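Local atomic coordinates of DspB (Aggregatibacter actinomycetemcomitans, PDB entry 1YHT), a protein that probably hydrolyses N-acetylglucosamine-containing polysaccharide of the biofilm matrix as a family 20 beta-hexosaminidase, releasing the embedded bacterial cells. Residues Asn192-Phe195 and Ile196-Ala199; Glu114-Ser117 and Pro118-Thr122; Leu202-Phe205 and Leu206-Lys209. One frame throughout, in Å; residues are numbered along the deposited sequence.

Contact 1 of 3, residues Asn192-Phe195 and Ile196-Ala199; sequences NHEF and ITYA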
loop_
_atom_site.group_PDB
_atom_site.type_symbol
_atom_site.label_atom_id
_atom_site.label_comp_id
_atom_site.label_asym_id
_atom_site.label_seq_id
_atom_site.Cartn_x
_atom_site.Cartn_y
_atom_site.Cartn_z
ATOM N N ASN A 192 0.498 -20.618 -3.127
ATOM C CA ASN A 192 0.940 -19.737 -4.198
ATOM C C ASN A 192 0.190 -19.933 -5.483
ATOM O O ASN A 192 -0.138 -18.938 -6.132
ATOM C CB ASN A 192 2.438 -19.811 -4.486
ATOM C CG ASN A 192 2.870 -18.762 -5.518
ATOM O OD1 ASN A 192 3.048 -17.541 -5.192
ATOM N ND2 ASN A 192 2.955 -19.183 -6.774
ATOM N N HIS A 193 -0.068 -21.180 -5.884
ATOM C CA HIS A 193 -0.720 -21.399 -7.177
ATOM C C HIS A 193 -2.076 -20.745 -7.205
ATOM O O HIS A 193 -2.403 -20.119 -8.167
ATOM C CB HIS A 193 -0.817 -22.879 -7.568
ATOM C CG HIS A 193 0.530 -23.540 -7.656
ATOM N ND1 HIS A 193 1.303 -23.512 -8.800
ATOM C CD2 HIS A 193 1.279 -24.161 -6.716
ATOM C CE1 HIS A 193 2.460 -24.102 -8.560
ATOM N NE2 HIS A 193 2.458 -24.524 -7.314
ATOM N N GLU A 194 -2.861 -20.896 -6.151
ATOM C CA GLU A 194 -4.189 -20.267 -6.125
ATOM C C GLU A 194 -4.119 -18.738 -6.064
ATOM O O GLU A 194 -5.059 -18.056 -6.457
ATOM C CB GLU A 194 -5.022 -20.808 -4.961
ATOM C CG GLU A 194 -5.447 -22.240 -5.148
ATOM C CD GLU A 194 -6.519 -22.409 -6.226
ATOM O OE1 GLU A 194 -7.244 -21.410 -6.561
ATOM O OE2 GLU A 194 -6.616 -23.568 -6.723
ATOM N N PHE A 195 -3.000 -18.195 -5.575
ATOM C CA PHE A 195 -2.817 -16.764 -5.556
ATOM C C PHE A 195 -2.774 -16.193 -6.972
ATOM O O PHE A 195 -3.345 -15.145 -7.229
ATOM C CB PHE A 195 -1.589 -16.359 -4.743
ATOM C CG PHE A 195 -1.374 -14.874 -4.727
ATOM C CD1 PHE A 195 -2.300 -14.056 -4.071
ATOM C CD2 PHE A 195 -0.324 -14.298 -5.448
ATOM C CE1 PHE A 195 -2.163 -12.681 -4.086
ATOM C CE2 PHE A 195 -0.150 -12.889 -5.475
ATOM C CZ PHE A 195 -1.071 -12.076 -4.806
ATOM N N ILE A 196 -2.109 -16.886 -7.904
ATOM C CA ILE A 196 -2.053 -16.451 -9.306
ATOM C C ILE A 196 -3.459 -16.281 -9.835
ATOM O O ILE A 196 -3.807 -15.245 -10.443
ATOM C CB ILE A 196 -1.340 -17.482 -10.194
ATOM C CG1 ILE A 196 0.089 -17.736 -9.692
ATOM C CG2 ILE A 196 -1.382 -17.078 -11.673
ATOM C CD1 ILE A 196 0.845 -16.549 -9.366
ATOM N N THR A 197 -4.269 -17.301 -9.588
ATOM C CA THR A 197 -5.644 -17.308 -10.032
ATOM C C THR A 197 -6.432 -16.138 -9.431
ATOM O O THR A 197 -7.212 -15.471 -10.113
ATOM C CB THR A 197 -6.308 -18.660 -9.658
ATOM O OG1 THR A 197 -5.518 -19.718 -10.214
ATOM C CG2 THR A 197 -7.712 -18.739 -10.157
ATOM N N TYR A 198 -6.257 -15.939 -8.136
ATOM C CA TYR A 198 -6.959 -14.903 -7.378
ATOM C C TYR A 198 -6.528 -13.513 -7.896
ATOM O O TYR A 198 -7.347 -12.682 -8.215
ATOM C CB TYR A 198 -6.605 -15.080 -5.887
ATOM C CG TYR A 198 -7.153 -14.027 -4.925
ATOM C CD1 TYR A 198 -8.514 -13.998 -4.586
ATOM C CD2 TYR A 198 -6.307 -13.070 -4.347
ATOM C CE1 TYR A 198 -9.024 -13.029 -3.711
ATOM C CE2 TYR A 198 -6.818 -12.081 -3.480
ATOM C CZ TYR A 198 -8.178 -12.073 -3.158
ATOM O OH TYR A 198 -8.700 -11.122 -2.287
ATOM N N ALA A 199 -5.231 -13.285 -7.974
ATOM C CA ALA A 199 -4.718 -11.973 -8.381
ATOM C C ALA A 199 -5.116 -11.694 -9.838
ATOM O O ALA A 199 -5.504 -10.578 -10.171
ATOM C CB ALA A 199 -3.212 -11.898 -8.201
#
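The methyl group of Ala199 sits over one face of the Phe195 ring, displaced from its centre toward the rim. This is a CH-pi contact, with Ala199 CB 4.3 Å from the centroid of the Phe195 ring and 20° off the ring normal; the closest ring atom is the far end, with Phe195 CZ 4.0 Å from Ala199 CB. The ring of Tyr198 approaches obliquely, and its CD2 comes within 4.1 Å of Phe195 CD1, so the two aromatic groups graze at their near sides without stacking. With CG anti to the backbone N (chi1 179°), the phenyl group of Phe195 is carried forward along the helix, alongside the turn that bears Ala199 and Tyr198.

The same turn is held by main-chain bonds. Ala199 N donates to Phe195 O at 2.8 Å in a nearly straight bond, and Tyr198 N donates to Glu194 O at 3.0 Å. The first turn is less tightly closed: at the N-terminal turn of the helix Ile196 N has only weak bonds, to Asn192 O at 3.4 Å and to His193 O at 3.3 Å. Ile196 CG1 lies 3.8 Å from Asn192 O.

Phe195 and Ala199 also rest on Met215 of strand 212-216, and Phe195 meets the ring of Phe185. The phenol of Tyr198 reaches away, packing on Ile157 and Met160 of helix 154-171 and hydrogen-bonding through OH to Ser117 OG. The contact therefore combines two chemistries: the buried side of helix 192-208 is held by dispersion and a CH-pi contact between apolar groups, while the tyrosine carries a single polar group through that layer and has it satisfied by a serine at the end of a neighbouring strand.

Contact 2 of 3, residues Glu114-Ser117 and Pro118-Thr122; sequences ELDS and PNHMT
Ser117 and Pro118 are joined by a cis peptide bond, which brings Ser117 CA and Pro118 CA to 3.0 Å and folds the chain sharply. His120 then takes a left-handed helical backbone conformation, and the loop comes back beside Asp116. No direct hydrogen bond closes this turn. Water takes that role: one molecule is placed to donate to Asp116 O (2.7 Å) and His120 O (2.6 Å), although further acceptors compete for its protons. A second accepts a hydrogen bond from Asn119 N at 3.0 Å and lies 3.0 Å from Asp116 OD1. A CA-H...O contact adds to these, with Ser117 CA 3.5 Å from Asn119 O.

Asp116 and His120 run side by side and point the same way, their carboxylate and imidazole planes only 18° apart. The carboxylate oxygen OD2 of Asp116 comes against CB of His120, 3.3 Å away, rather than against a ring nitrogen; it also lies close to Asp183 OD1. His120 ND1 turns to Asp56 and NE2 to Glu184, and Asp116 OD1 is gripped by Gly182 N as well. On Met121, CG lies between the backbone N and carbonyl carbon (chi1 60°), and the chain runs extended through chi2 and bends at chi3, laying SD 3.8 Å from Ser117 CB. Acetic acid and glycerol, probably from the crystallisation liquor, lie near His120, consistent with a pocket at the C-terminal ends of the barrel strands, where TIM-barrel enzymes carry their active sites.

Strand 110-117 runs parallel between strands 49-53 and 177-181 of the TIM barrel, and the cis bond before Pro118 takes the chain into the loop before helix 122-132, whose N-cap is Met121. Leu115 packs on Met160, Leu163 and Met164 of helix 154-171, and Met121 on Met160.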
loop_
_atom_site.group_PDB
_atom_site.type_symbol
_atom_site.label_atom_id
_atom_site.label_comp_id
_atom_site.label_asym_id
_atom_site.label_seq_id
_atom_site.Cartn_x
_atom_site.Cartn_y
_atom_site.Cartn_z
ATOM N N GLU A 114 -5.385 1.273 -1.864
ATOM C CA GLU A 114 -4.926 -0.084 -1.618
ATOM C C GLU A 114 -5.880 -0.782 -0.695
ATOM O O GLU A 114 -5.984 -0.436 0.498
ATOM C CB GLU A 114 -3.493 -0.177 -1.015
ATOM C CG GLU A 114 -3.009 -1.628 -0.906
ATOM C CD GLU A 114 -1.673 -1.855 -0.220
ATOM O OE1 GLU A 114 -0.898 -0.896 0.001
ATOM O OE2 GLU A 114 -1.426 -3.040 0.143
ATOM N N LEU A 115 -6.541 -1.807 -1.237
ATOM C CA LEU A 115 -7.373 -2.695 -0.448
ATOM C C LEU A 115 -6.590 -3.994 -0.337
ATOM O O LEU A 115 -6.604 -4.796 -1.239
ATOM C CB LEU A 115 -8.735 -2.884 -1.144
ATOM C CG LEU A 115 -9.839 -3.556 -0.334
ATOM C CD1 LEU A 115 -10.290 -2.655 0.798
ATOM C CD2 LEU A 115 -11.006 -3.950 -1.242
ATOM N N ASP A 116 -5.865 -4.154 0.769
ATOM C CA ASP A 116 -4.909 -5.230 0.890
ATOM C C ASP A 116 -5.650 -6.560 1.179
ATOM O O ASP A 116 -6.679 -6.598 1.869
ATOM C CB ASP A 116 -3.854 -4.916 1.971
ATOM C CG ASP A 116 -2.580 -5.726 1.818
ATOM O OD1 ASP A 116 -2.579 -6.732 1.052
ATOM O OD2 ASP A 116 -1.583 -5.362 2.512
ATOM N N SER A 117 -5.121 -7.603 0.577
ATOM C CA SER A 117 -5.592 -8.981 0.725
ATOM C C SER A 117 -4.541 -9.871 0.079
ATOM O O SER A 117 -3.701 -9.388 -0.702
ATOM C CB SER A 117 -6.971 -9.193 0.121
ATOM O OG SER A 117 -6.943 -9.483 -1.268
ATOM N N PRO A 118 -4.557 -11.186 0.411
ATOM C CA PRO A 118 -5.461 -11.886 1.317
ATOM C C PRO A 118 -5.182 -11.736 2.798
ATOM O O PRO A 118 -6.036 -12.127 3.601
ATOM C CB PRO A 118 -5.246 -13.377 0.942
ATOM C CG PRO A 118 -3.939 -13.450 0.392
ATOM C CD PRO A 118 -3.609 -12.100 -0.227
ATOM N N ASN A 119 -4.001 -11.235 3.160
ATOM C CA ASN A 119 -3.659 -10.959 4.566
ATOM C C ASN A 119 -3.903 -9.450 4.835
ATOM O O ASN A 119 -4.554 -8.782 4.021
ATOM C CB ASN A 119 -2.219 -11.464 4.837
ATOM C CG ASN A 119 -2.000 -11.979 6.287
ATOM O OD1 ASN A 119 -1.759 -13.206 6.540
ATOM N ND2 ASN A 119 -2.051 -11.059 7.244
ATOM N N HIS A 120 -3.388 -8.918 5.947
ATOM C CA HIS A 120 -3.426 -7.476 6.214
ATOM C C HIS A 120 -4.854 -6.913 6.042
ATOM O O HIS A 120 -5.075 -5.832 5.473
ATOM C CB HIS A 120 -2.385 -6.767 5.339
ATOM C CG HIS A 120 -0.972 -6.965 5.805
ATOM N ND1 HIS A 120 -0.484 -6.378 6.954
ATOM C CD2 HIS A 120 0.056 -7.691 5.289
ATOM C CE1 HIS A 120 0.779 -6.743 7.131
ATOM N NE2 HIS A 120 1.141 -7.522 6.122
ATOM N N MET A 121 -5.841 -7.650 6.569
ATOM C CA MET A 121 -7.249 -7.250 6.398
ATOM C C MET A 121 -8.124 -7.507 7.586
ATOM O O MET A 121 -9.342 -7.606 7.445
ATOM C CB MET A 121 -7.841 -7.849 5.101
ATOM C CG MET A 121 -7.860 -9.343 4.986
ATOM S SD MET A 121 -8.582 -9.995 3.464
ATOM C CE MET A 121 -10.065 -9.005 3.331
ATOM N N THR A 122 -7.534 -7.573 8.780
ATOM C CA THR A 122 -8.309 -7.858 9.986
ATOM C C THR A 122 -9.389 -6.817 10.272
ATOM O O THR A 122 -10.449 -7.169 10.728
ATOM C CB THR A 122 -7.431 -8.078 11.211
ATOM O OG1 THR A 122 -6.460 -9.074 10.893
ATOM C CG2 THR A 122 -8.253 -8.577 12.390
HETATM O O HOH W 1 -6.731 -4.669 3.799
HETATM O O HOH W 2 -1.870 -9.451 2.106
#

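Contact 3 of 3, residues Leu202-Phe205 and Leu206-Lys209; sequences LSYF and LEKK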
loop_
_atom_site.group_PDB
_atom_site.type_symbol
_atom_site.label_atom_id
_atom_site.label_comp_id
_atom_site.label_asym_id
_atom_site.label_seq_id
_atom_site.Cartn_x
_atom_site.Cartn_y
_atom_site.Cartn_z
ATOM N N LEU A 202 -8.784 -10.599 -9.956
ATOM C CA LEU A 202 -8.864 -9.219 -9.458
ATOM C C LEU A 202 -8.413 -8.223 -10.544
ATOM O O LEU A 202 -9.098 -7.223 -10.805
ATOM C CB LEU A 202 -8.071 -9.119 -8.146
ATOM C CG LEU A 202 -8.807 -9.294 -6.811
ATOM C CD1 LEU A 202 -9.966 -10.311 -6.709
ATOM C CD2 LEU A 202 -7.907 -9.292 -5.620
ATOM N N SER A 203 -7.310 -8.528 -11.233
ATOM C CA SER A 203 -6.785 -7.646 -12.266
ATOM C C SER A 203 -7.741 -7.482 -13.449
ATOM O O SER A 203 -7.885 -6.356 -13.964
ATOM C CB SER A 203 -5.416 -8.107 -12.772
ATOM O OG SER A 203 -5.467 -9.304 -13.538
ATOM N N TYR A 204 -8.366 -8.590 -13.896
ATOM C CA TYR A 204 -9.297 -8.507 -15.033
ATOM C C TYR A 204 -10.645 -7.825 -14.643
ATOM O O TYR A 204 -11.283 -7.178 -15.449
ATOM C CB TYR A 204 -9.506 -9.886 -15.662
ATOM C CG TYR A 204 -8.235 -10.372 -16.358
ATOM C CD1 TYR A 204 -7.671 -9.636 -17.391
ATOM C CD2 TYR A 204 -7.608 -11.547 -15.971
ATOM C CE1 TYR A 204 -6.519 -10.059 -18.025
ATOM C CE2 TYR A 204 -6.434 -11.985 -16.590
ATOM C CZ TYR A 204 -5.909 -11.242 -17.619
ATOM O OH TYR A 204 -4.769 -11.669 -18.250
ATOM N N PHE A 205 -11.039 -7.961 -13.381
ATOM C CA PHE A 205 -12.196 -7.245 -12.859
ATOM C C PHE A 205 -11.878 -5.738 -12.890
ATOM O O PHE A 205 -12.694 -4.923 -13.326
ATOM C CB PHE A 205 -12.479 -7.735 -11.442
ATOM C CG PHE A 205 -13.471 -6.927 -10.703
ATOM C CD1 PHE A 205 -14.828 -7.196 -10.820
ATOM C CD2 PHE A 205 -13.062 -5.901 -9.864
ATOM C CE1 PHE A 205 -15.788 -6.429 -10.097
ATOM C CE2 PHE A 205 -13.999 -5.180 -9.126
ATOM C CZ PHE A 205 -15.353 -5.437 -9.255
ATOM N N LEU A 206 -10.700 -5.357 -12.417
ATOM C CA LEU A 206 -10.279 -3.941 -12.474
ATOM C C LEU A 206 -10.165 -3.406 -13.910
ATOM O O LEU A 206 -10.571 -2.269 -14.201
ATOM C CB LEU A 206 -8.949 -3.749 -11.738
ATOM C CG LEU A 206 -9.048 -3.843 -10.213
ATOM C CD1 LEU A 206 -7.676 -3.958 -9.544
ATOM C CD2 LEU A 206 -9.821 -2.687 -9.616
ATOM N N GLU A 207 -9.569 -4.207 -14.789
ATOM C CA GLU A 207 -9.458 -3.885 -16.206
ATOM C C GLU A 207 -10.825 -3.543 -16.777
ATOM O O GLU A 207 -10.976 -2.506 -17.439
ATOM C CB GLU A 207 -8.758 -5.030 -17.012
ATOM C CG GLU A 207 -8.688 -4.774 -18.507
ATOM C CD GLU A 207 -8.090 -5.952 -19.277
ATOM O OE1 GLU A 207 -8.701 -7.029 -19.333
ATOM O OE2 GLU A 207 -6.989 -5.799 -19.829
ATOM N N LYS A 208 -11.847 -4.337 -16.467
ATOM C CA LYS A 208 -13.177 -4.048 -17.000
ATOM C C LYS A 208 -13.723 -2.727 -16.453
ATOM O O LYS A 208 -14.464 -2.031 -17.141
ATOM C CB LYS A 208 -14.156 -5.208 -16.750
ATOM C CG LYS A 208 -15.476 -5.110 -17.601
ATOM C CD LYS A 208 -16.528 -6.152 -17.129
ATOM C CE LYS A 208 -17.952 -5.876 -17.706
ATOM N NZ LYS A 208 -19.059 -6.102 -16.658
ATOM N N LYS A 209 -13.343 -2.377 -15.218
ATOM C CA LYS A 209 -13.659 -1.083 -14.618
ATOM C C LYS A 209 -12.805 0.086 -15.126
ATOM O O LYS A 209 -12.948 1.182 -14.596
ATOM C CB LYS A 209 -13.419 -1.167 -13.117
ATOM C CG LYS A 209 -14.215 -2.204 -12.328
ATOM C CD LYS A 209 -15.592 -1.731 -12.114
ATOM C CE LYS A 209 -16.380 -2.604 -11.121
ATOM N NZ LYS A 209 -17.487 -1.767 -10.606
#
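Lys209, the i+4 partner of Phe205, brings its CE to the end of the Phe205 ring, 3.5 Å from CZ, with the two side chains crossing at a slant. Phe205 places CG anti to the backbone N (chi1 170°), which carries the ring outward from the helix, within reach of the next turn, and Lys209 bends at chi2 (-77°) before running out straight. CE meets the ring, while NZ beyond it makes a weak hydrogen bond to Ser165 OG.

On another side of these last turns of helix 192-208, Tyr204 and Glu207, an i to i+3 pair, lie alongside each other. Glu207 OE1 comes to the edge of the Tyr204 ring, near its plane, 3.4 Å from CD1, the two group planes 50° apart. Leu206 CG lies 3.4 Å from Leu202 O, and its N bonds that same oxygen at 2.9 Å. The last of the four i to i+4 bonds, Lys209 N to Phe205 O at 3.2 Å, is the longest of them.

Leu206 packs against Thr213 of strand 212-216 and Phe178 and Ile180 of strand 177-181, between helix and barrel strands, whereas Phe205 packs on Gln161 and Ser165 of helix 154-171.

Overall arrangement
Along the chain contact 2 comes first, closing the turn that leaves strand 110-117 toward helix 122-132. Contact 1 follows at the start of helix 192-208 and contact 3 at its end, each closing helical turns. The three lie in series: no long loop is closed, and none nests within or crosses another. Contacts 1 and 3 share the middle element of the beta-alpha-beta unit from strand 177-181 to strand 212-216, with centres about 15 Å apart. Contact 1 reaches back to contact 2 through Tyr198 and through Phe195 CE1, 4.2 Å from Pro118 CD. Helix 154-171 packs against side chains of all three, so that strand 110-117, its following loop and helix 192-208 share one neighbour.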